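PDB 1Y9I: low temperature requirement C protein from Listeria monocytogenes, which probably acts as a phosphatidylglycerophosphatase, a lipid phosphatase of the PgpA family, and binds calcium and magnesium ions close together. Local coordinates for residues L43-L56 with I150-Y162. Numbering follows the deposited sequence.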
loop_
_atom_site.group_PDB
_atom_site.type_symbol
_atom_site.label_atom_id
_atom_site.label_comp_id
_atom_site.label_asym_id
_atom_site.label_seq_id
_atom_site.Cartn_x
_atom_site.Cartn_y
_atom_site.Cartn_z
ATOM N N LEU A 43 -6.290 28.484 11.703
ATOM C CA LEU A 43 -5.077 27.959 11.075
ATOM C C LEU A 43 -4.605 28.926 9.993
ATOM O O LEU A 43 -5.399 29.386 9.174
ATOM C CB LEU A 43 -5.352 26.582 10.454
ATOM C CG LEU A 43 -4.188 25.857 9.761
ATOM C CD1 LEU A 43 -3.133 25.477 10.785
ATOM C CD2 LEU A 43 -4.710 24.610 9.052
ATOM N N GLU A 44 -3.314 29.238 9.999
ATOM C CA GLU A 44 -2.748 30.152 9.014
ATOM C C GLU A 44 -1.762 29.440 8.096
ATOM O O GLU A 44 -1.326 28.321 8.374
ATOM C CB GLU A 44 -2.071 31.335 9.717
ATOM C CG GLU A 44 -3.043 32.215 10.495
ATOM C CD GLU A 44 -2.363 33.391 11.179
ATOM O OE1 GLU A 44 -1.385 33.167 11.921
ATOM O OE2 GLU A 44 -2.811 34.542 10.979
ATOM N N LEU A 45 -1.406 30.108 7.005
ATOM C CA LEU A 45 -0.504 29.549 6.003
ATOM C C LEU A 45 0.904 29.179 6.464
ATOM O O LEU A 45 1.451 28.168 6.027
ATOM C CB LEU A 45 -0.400 30.513 4.819
ATOM C CG LEU A 45 0.206 29.933 3.540
ATOM C CD1 LEU A 45 -0.701 28.827 3.013
ATOM C CD2 LEU A 45 0.371 31.029 2.498
ATOM N N ASP A 46 1.491 29.978 7.348
ATOM C CA ASP A 46 2.857 29.715 7.798
ATOM C C ASP A 46 3.131 28.304 8.314
ATOM O O ASP A 46 4.078 27.656 7.863
ATOM C CB ASP A 46 3.281 30.725 8.866
ATOM C CG ASP A 46 4.767 30.645 9.179
ATOM O OD1 ASP A 46 5.583 30.942 8.280
ATOM O OD2 ASP A 46 5.123 30.277 10.318
ATOM N N ILE A 47 2.328 27.828 9.261
ATOM C CA ILE A 47 2.552 26.491 9.797
ATOM C C ILE A 47 2.316 25.434 8.714
ATOM O O ILE A 47 2.922 24.368 8.740
ATOM C CB ILE A 47 1.647 26.200 11.028
ATOM C CG1 ILE A 47 1.982 24.826 11.612
ATOM C CG2 ILE A 47 0.187 26.244 10.636
ATOM C CD1 ILE A 47 3.390 24.708 12.141
ATOM N N CYS A 48 1.438 25.733 7.762
ATOM C CA CYS A 48 1.171 24.804 6.669
ATOM C C CYS A 48 2.428 24.740 5.804
ATOM O O CYS A 48 2.846 23.671 5.368
ATOM C CB CYS A 48 -0.027 25.286 5.844
ATOM S SG CYS A 48 -1.621 25.212 6.724
ATOM N N ARG A 49 3.034 25.902 5.581
ATOM C CA ARG A 49 4.259 26.010 4.796
ATOM C C ARG A 49 5.384 25.180 5.424
ATOM O O ARG A 49 6.101 24.452 4.725
ATOM C CB ARG A 49 4.680 27.479 4.716
ATOM C CG ARG A 49 5.940 27.746 3.915
ATOM C CD ARG A 49 6.279 29.234 3.941
ATOM N NE ARG A 49 5.185 30.046 3.414
ATOM C CZ ARG A 49 4.569 31.011 4.091
ATOM N NH1 ARG A 49 4.934 31.298 5.335
ATOM N NH2 ARG A 49 3.584 31.691 3.523
ATOM N N GLN A 50 5.534 25.290 6.743
ATOM C CA GLN A 50 6.575 24.559 7.468
ATOM C C GLN A 50 6.417 23.046 7.331
ATOM O O GLN A 50 7.400 22.317 7.224
ATOM C CB GLN A 50 6.549 24.921 8.957
ATOM C CG GLN A 50 6.946 26.354 9.277
ATOM C CD GLN A 50 6.902 26.634 10.767
ATOM O OE1 GLN A 50 7.520 25.921 11.559
ATOM N NE2 GLN A 50 6.169 27.671 11.158
ATOM N N ASN A 51 5.178 22.572 7.358
ATOM C CA ASN A 51 4.941 21.141 7.232
ATOM C C ASN A 51 5.243 20.668 5.812
ATOM O O ASN A 51 5.702 19.542 5.617
ATOM C CB ASN A 51 3.503 20.801 7.636
ATOM C CG ASN A 51 3.347 20.640 9.148
ATOM O OD1 ASN A 51 3.700 19.603 9.714
ATOM N ND2 ASN A 51 2.827 21.676 9.807
ATOM N N VAL A 52 4.992 21.525 4.824
ATOM C CA VAL A 52 5.288 21.168 3.436
ATOM C C VAL A 52 6.803 21.021 3.314
ATOM O O VAL A 52 7.298 20.064 2.713
ATOM C CB VAL A 52 4.793 22.254 2.447
ATOM C CG1 VAL A 52 5.341 21.978 1.043
ATOM C CG2 VAL A 52 3.266 22.273 2.408
ATOM N N GLU A 53 7.537 21.964 3.901
ATOM C CA GLU A 53 8.995 21.930 3.869
ATOM C C GLU A 53 9.519 20.630 4.467
ATOM O O GLU A 53 10.437 20.016 3.919
ATOM C CB GLU A 53 9.583 23.124 4.634
ATOM C CG GLU A 53 9.381 24.478 3.958
ATOM C CD GLU A 53 10.206 24.636 2.687
ATOM O OE1 GLU A 53 10.979 23.712 2.358
ATOM O OE2 GLU A 53 10.081 25.685 2.018
ATOM N N HIS A 54 8.937 20.208 5.587
ATOM C CA HIS A 54 9.356 18.972 6.239
ATOM C C HIS A 54 9.142 17.747 5.357
ATOM O O HIS A 54 9.963 16.828 5.353
ATOM C CB HIS A 54 8.614 18.774 7.561
ATOM C CG HIS A 54 9.223 19.512 8.712
ATOM N ND1 HIS A 54 8.602 20.578 9.325
ATOM C CD2 HIS A 54 10.389 19.324 9.375
ATOM C CE1 HIS A 54 9.358 21.015 10.317
ATOM N NE2 HIS A 54 10.449 20.271 10.368
ATOM N N VAL A 55 8.039 17.728 4.618
ATOM C CA VAL A 55 7.752 16.608 3.732
ATOM C C VAL A 55 8.791 16.538 2.605
ATOM O O VAL A 55 9.309 15.464 2.285
ATOM C CB VAL A 55 6.329 16.735 3.127
ATOM C CG1 VAL A 55 6.102 15.666 2.067
ATOM C CG2 VAL A 55 5.284 16.590 4.233
ATOM N N LEU A 56 9.106 17.688 2.018
ATOM C CA LEU A 56 10.070 17.734 0.927
ATOM C C LEU A 56 11.493 17.354 1.340
ATOM O O LEU A 56 12.340 17.111 0.483
ATOM C CB LEU A 56 10.059 19.116 0.269
ATOM C CG LEU A 56 8.758 19.466 -0.467
ATOM C CD1 LEU A 56 8.842 20.874 -1.026
ATOM C CD2 LEU A 56 8.518 18.467 -1.591
ATOM N N ILE A 150 1.780 15.499 -1.546
ATOM C CA ILE A 150 2.631 16.283 -0.656
ATOM C C ILE A 150 1.727 17.061 0.306
ATOM O O ILE A 150 2.022 17.171 1.493
ATOM C CB ILE A 150 3.525 17.269 -1.446
ATOM C CG1 ILE A 150 4.616 16.495 -2.195
ATOM C CG2 ILE A 150 4.185 18.270 -0.489
ATOM C CD1 ILE A 150 5.372 17.316 -3.233
ATOM N N ALA A 151 0.620 17.586 -0.213
ATOM C CA ALA A 151 -0.329 18.334 0.616
ATOM C C ALA A 151 -0.938 17.431 1.692
ATOM O O ALA A 151 -1.025 17.810 2.867
ATOM C CB ALA A 151 -1.435 18.925 -0.264
ATOM N N ALA A 152 -1.361 16.239 1.286
ATOM C CA ALA A 152 -1.962 15.285 2.207
ATOM C C ALA A 152 -0.958 14.821 3.258
ATOM O O ALA A 152 -1.304 14.656 4.427
ATOM C CB ALA A 152 -2.508 14.083 1.436
ATOM N N ALA A 153 0.282 14.592 2.840
ATOM C CA ALA A 153 1.311 14.161 3.775
ATOM C C ALA A 153 1.572 15.281 4.778
ATOM O O ALA A 153 1.702 15.029 5.982
ATOM C CB ALA A 153 2.598 13.810 3.025
ATOM N N ALA A 154 1.647 16.513 4.276
ATOM C CA ALA A 154 1.886 17.680 5.115
ATOM C C ALA A 154 0.725 17.866 6.090
ATOM O O ALA A 154 0.937 18.215 7.250
ATOM C CB ALA A 154 2.060 18.935 4.243
ATOM N N ALA A 155 -0.500 17.638 5.618
ATOM C CA ALA A 155 -1.683 17.764 6.475
ATOM C C ALA A 155 -1.641 16.716 7.586
ATOM O O ALA A 155 -2.085 16.962 8.712
ATOM C CB ALA A 155 -2.959 17.592 5.648
ATOM N N SER A 156 -1.106 15.542 7.263
ATOM C CA SER A 156 -0.993 14.459 8.237
ATOM C C SER A 156 0.055 14.803 9.295
ATOM O O SER A 156 -0.157 14.587 10.494
ATOM C CB SER A 156 -0.609 13.161 7.524
ATOM O OG SER A 156 -0.315 12.149 8.464
ATOM N N ARG A 157 1.188 15.344 8.859
ATOM C CA ARG A 157 2.226 15.715 9.815
ATOM C C ARG A 157 1.659 16.765 10.774
ATOM O O ARG A 157 1.909 16.729 11.981
ATOM C CB ARG A 157 3.458 16.273 9.095
ATOM C CG ARG A 157 4.587 16.648 10.063
ATOM C CD ARG A 157 5.814 17.187 9.349
ATOM N NE ARG A 157 6.922 17.381 10.283
ATOM C CZ ARG A 157 6.942 18.305 11.240
ATOM N NH1 ARG A 157 5.913 19.131 11.389
ATOM N NH2 ARG A 157 7.983 18.391 12.062
ATOM N N LEU A 158 0.885 17.694 10.224
ATOM C CA LEU A 158 0.265 18.751 11.014
ATOM C C LEU A 158 -0.676 18.121 12.047
ATOM O O LEU A 158 -0.641 18.476 13.223
ATOM C CB LEU A 158 -0.505 19.701 10.084
ATOM C CG LEU A 158 -1.174 20.959 10.651
ATOM C CD1 LEU A 158 -1.555 21.893 9.508
ATOM C CD2 LEU A 158 -2.402 20.575 11.456
ATOM N N ALA A 159 -1.513 17.185 11.606
ATOM C CA ALA A 159 -2.445 16.520 12.515
ATOM C C ALA A 159 -1.693 15.908 13.693
ATOM O O ALA A 159 -2.123 16.026 14.846
ATOM C CB ALA A 159 -3.225 15.445 11.779
ATOM N N HIS A 160 -0.569 15.256 13.404
ATOM C CA HIS A 160 0.235 14.642 14.458
ATOM C C HIS A 160 0.877 15.691 15.356
ATOM O O HIS A 160 1.199 15.413 16.511
ATOM C CB HIS A 160 1.341 13.761 13.870
ATOM C CG HIS A 160 0.886 12.385 13.490
ATOM N ND1 HIS A 160 0.308 12.100 12.272
ATOM C CD2 HIS A 160 0.915 11.217 14.175
ATOM C CE1 HIS A 160 0.000 10.816 12.223
ATOM N NE2 HIS A 160 0.358 10.258 13.365
ATOM N N SER A 161 1.059 16.895 14.826
ATOM C CA SER A 161 1.677 17.977 15.584
ATOM C C SER A 161 0.871 18.416 16.805
ATOM O O SER A 161 1.305 19.289 17.552
ATOM C CB SER A 161 1.919 19.188 14.675
ATOM O OG SER A 161 2.819 18.871 13.622
ATOM N N TYR A 162 -0.295 17.814 17.013
ATOM C CA TYR A 162 -1.132 18.171 18.157
ATOM C C TYR A 162 -1.170 17.081 19.232
ATOM O O TYR A 162 -1.812 17.241 20.274
ATOM C CB TYR A 162 -2.557 18.486 17.687
ATOM C CG TYR A 162 -2.664 19.730 16.829
ATOM C CD1 TYR A 162 -1.982 19.830 15.617
ATOM C CD2 TYR A 162 -3.458 20.808 17.226
ATOM C CE1 TYR A 162 -2.089 20.972 14.816
ATOM C CE2 TYR A 162 -3.572 21.953 16.437
ATOM C CZ TYR A 162 -2.885 22.029 15.232
ATOM O OH TYR A 162 -2.994 23.157 14.446
HETATM O O HOH W 1 3.102 21.531 12.756
#
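Arg157 spans the junction between helix 45-56 and the C-terminal part of helix 143-160, meeting Asn51 at the edge of its guanidinium and His54 over one face. Its NH1 donates to Asn51 OD1 at 2.8 Å (N-H...O angle 159°); the oxygen lies in the guanidinium plane, but the donor sits well above the plane of the asparagine carbonyl. The chain, extended from CG to NE, reaches past Asn51 to His54, and a turn about the CD-NE bond lays the guanidinium flat on the imidazole, planes 2° and centres 3.6 Å apart, a parallel stack displaced so that NH2 lies over the ring centre. Asn51 ND2 donates to Ile47 O at 2.9 Å, one turn back, and to a water that in turn donates to Ser161 OG. Both amide ends are thus engaged, which sets the flip of this buried group.

Apolar contacts continue on both sides of Asn51. Small Ala154 lets the backbones come close, Asn51 CA and Ala154 CA being 5.1 Å apart, and Val55 CG2 rests 3.6 Å from Ala154 N. One turn before Ala154, Ile150 meets Val52, Val55 and Leu56, with its CD1 3.7 Å from Leu56 CD2. In the other direction Leu43 and Leu158 touch tip to tip.

The segment axes approach to 8.4 Å at 112°, a steep crossing in the helical bundle, with the Ile150 side chain about 13 Å from the bound magnesium ion. Helix 25-36 packs against Leu56 and Ala154, helix 114-123 against Ala152 and Ala155.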